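PDB 5U02: glycosyl transferase from Staphylococcus aureus, which belongs to the TarS-type glycosyl transferases, here comprises a helical linker domain followed by two C-terminal domains built from antiparallel beta strands, and forms an assembly of three copies. Local coordinates for residues 165-170 with 217-222. Residues are numbered along the deposited sequence; the frame is centred on the assembly and turned at random.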
loop_
_atom_site.group_PDB
_atom_site.type_symbol
_atom_site.label_atom_id
_atom_site.label_comp_id
_atom_site.label_asym_id
_atom_site.label_seq_id
_atom_site.Cartn_x
_atom_site.Cartn_y
_atom_site.Cartn_z
ATOM N N GLY A 165 12.982 4.265 -1.194
ATOM C CA GLY A 165 12.013 5.226 -0.723
ATOM C C GLY A 165 11.460 6.165 -1.777
ATOM O O GLY A 165 10.383 6.733 -1.570
ATOM N N HIS A 166 12.161 6.352 -2.890
ATOM C CA HIS A 166 11.725 7.289 -3.916
ATOM C C HIS A 166 11.003 6.603 -5.066
ATOM O O HIS A 166 10.599 7.274 -6.021
ATOM C CB HIS A 166 12.922 8.091 -4.428
ATOM C CG HIS A 166 13.682 8.784 -3.340
ATOM N ND1 HIS A 166 13.165 9.856 -2.644
ATOM C CD2 HIS A 166 14.908 8.550 -2.816
ATOM C CE1 HIS A 166 14.042 10.255 -1.740
ATOM N NE2 HIS A 166 15.109 9.481 -1.825
ATOM N N TYR A 167 10.827 5.286 -4.996
ATOM C CA TYR A 167 10.108 4.535 -6.012
ATOM C C TYR A 167 9.127 3.598 -5.326
ATOM O O TYR A 167 9.236 3.320 -4.130
ATOM C CB TYR A 167 11.067 3.742 -6.912
ATOM C CG TYR A 167 12.016 2.850 -6.144
ATOM C CD1 TYR A 167 11.711 1.517 -5.921
ATOM C CD2 TYR A 167 13.214 3.342 -5.637
ATOM C CE1 TYR A 167 12.569 0.695 -5.215
ATOM C CE2 TYR A 167 14.082 2.526 -4.932
ATOM C CZ TYR A 167 13.753 1.203 -4.724
ATOM O OH TYR A 167 14.608 0.384 -4.022
ATOM N N ASP A 168 8.155 3.119 -6.094
ATOM C CA ASP A 168 7.207 2.121 -5.624
ATOM C C ASP A 168 7.410 0.827 -6.398
ATOM O O ASP A 168 7.852 0.839 -7.552
ATOM C CB ASP A 168 5.759 2.595 -5.786
ATOM C CG ASP A 168 5.476 3.884 -5.038
ATOM O OD1 ASP A 168 6.226 4.211 -4.096
ATOM O OD2 ASP A 168 4.494 4.568 -5.394
ATOM N N VAL A 169 7.091 -0.293 -5.754
ATOM C CA VAL A 169 7.208 -1.607 -6.369
ATOM C C VAL A 169 5.928 -2.388 -6.108
ATOM O O VAL A 169 5.321 -2.272 -5.038
ATOM C CB VAL A 169 8.442 -2.390 -5.860
ATOM C CG1 VAL A 169 9.714 -1.564 -6.024
ATOM C CG2 VAL A 169 8.268 -2.821 -4.418
ATOM N N ARG A 170 5.507 -3.160 -7.105
ATOM C CA ARG A 170 4.410 -4.104 -6.971
ATOM C C ARG A 170 4.818 -5.396 -7.654
ATOM O O ARG A 170 5.653 -5.393 -8.561
ATOM C CB ARG A 170 3.103 -3.588 -7.599
ATOM C CG ARG A 170 2.616 -2.261 -7.064
ATOM C CD ARG A 170 1.168 -2.000 -7.471
ATOM N NE ARG A 170 1.008 -1.718 -8.897
ATOM C CZ ARG A 170 -0.174 -1.577 -9.493
ATOM N NH1 ARG A 170 -1.292 -1.697 -8.783
ATOM N NH2 ARG A 170 -0.246 -1.315 -10.794
ATOM N N LEU A 217 8.234 -7.881 -11.742
ATOM C CA LEU A 217 8.297 -6.840 -10.725
ATOM C C LEU A 217 8.126 -5.494 -11.411
ATOM O O LEU A 217 8.920 -5.136 -12.288
ATOM C CB LEU A 217 9.616 -6.873 -9.956
ATOM C CG LEU A 217 9.702 -5.783 -8.881
ATOM C CD1 LEU A 217 8.820 -6.141 -7.691
ATOM C CD2 LEU A 217 11.133 -5.537 -8.427
ATOM N N GLU A 218 7.089 -4.759 -11.023
ATOM C CA GLU A 218 6.862 -3.416 -11.535
ATOM C C GLU A 218 7.513 -2.410 -10.597
ATOM O O GLU A 218 7.334 -2.489 -9.379
ATOM C CB GLU A 218 5.366 -3.125 -11.667
ATOM C CG GLU A 218 5.051 -1.729 -12.168
ATOM C CD GLU A 218 3.653 -1.273 -11.793
ATOM O OE1 GLU A 218 2.709 -1.533 -12.569
ATOM O OE2 GLU A 218 3.497 -0.658 -10.717
ATOM N N VAL A 219 8.277 -1.480 -11.170
ATOM C CA VAL A 219 8.981 -0.444 -10.420
ATOM C C VAL A 219 8.606 0.901 -11.023
ATOM O O VAL A 219 8.933 1.175 -12.183
ATOM C CB VAL A 219 10.504 -0.642 -10.455
ATOM C CG1 VAL A 219 11.205 0.548 -9.816
ATOM C CG2 VAL A 219 10.887 -1.939 -9.756
ATOM N N GLN A 220 7.933 1.740 -10.240
ATOM C CA GLN A 220 7.386 2.998 -10.728
ATOM C C GLN A 220 8.129 4.170 -10.103
ATOM O O GLN A 220 8.329 4.208 -8.883
ATOM C CB GLN A 220 5.890 3.093 -10.425
ATOM C CG GLN A 220 5.274 4.437 -10.774
ATOM C CD GLN A 220 3.858 4.306 -11.302
ATOM O OE1 GLN A 220 3.449 5.038 -12.206
ATOM N NE2 GLN A 220 3.105 3.366 -10.744
ATOM N N ILE A 221 8.535 5.114 -10.942
ATOM C CA ILE A 221 9.225 6.330 -10.515
ATOM C C ILE A 221 8.391 7.498 -11.028
ATOM O O ILE A 221 8.560 7.958 -12.162
ATOM C CB ILE A 221 10.661 6.398 -11.037
ATOM C CG1 ILE A 221 11.442 5.150 -10.614
ATOM C CG2 ILE A 221 11.335 7.700 -10.593
ATOM C CD1 ILE A 221 12.795 5.025 -11.280
ATOM N N GLY A 222 7.485 7.996 -10.194
ATOM C CA GLY A 222 6.545 8.998 -10.655
ATOM C C GLY A 222 5.563 8.405 -11.643
ATOM O O GLY A 222 4.503 7.912 -11.249
#
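R170 and E218 lie side by side on one face of a sheet, on neighbouring antiparallel strands. The E218 chain is extended, with CG anti to the backbone N (chi1 179°), while R170 bends at chi3 (-71°). This brings R170 NE to 3.3 Å from E218 OE2 in a salt bridge. The oxygen lies near the guanidinium plane, but NE meets it from above the carboxylate plane, the two groups being turned 41° apart. A weak second bond runs from R170 NH2 to E218 OE1. The same guanidinium makes a cation-pi contact with Y183 and a salt bridge to E164 of a neighbouring subunit, so R170 reaches across to another chain. D168 and R170 form hydrogen-bonded pairs with Q220 and E218, the shortest bond being Q220 N to D168 O at 2.8 Å. These strands, 168-175 and 212-221, belong to the antiparallel sheet of C-terminal domain 1, of the E-set clan. V169 and V219 are the non-hydrogen-bonded pair between them and point into the buried side, V169 CG1 lying 3.9 Å from V219 CG2. Y167 CD1 touches V219 CG1 obliquely at 4.0 Å. The Y167 hydroxyl is hydrogen-bonded to Y194 and K192, and F160 meets its ring edge-to-face.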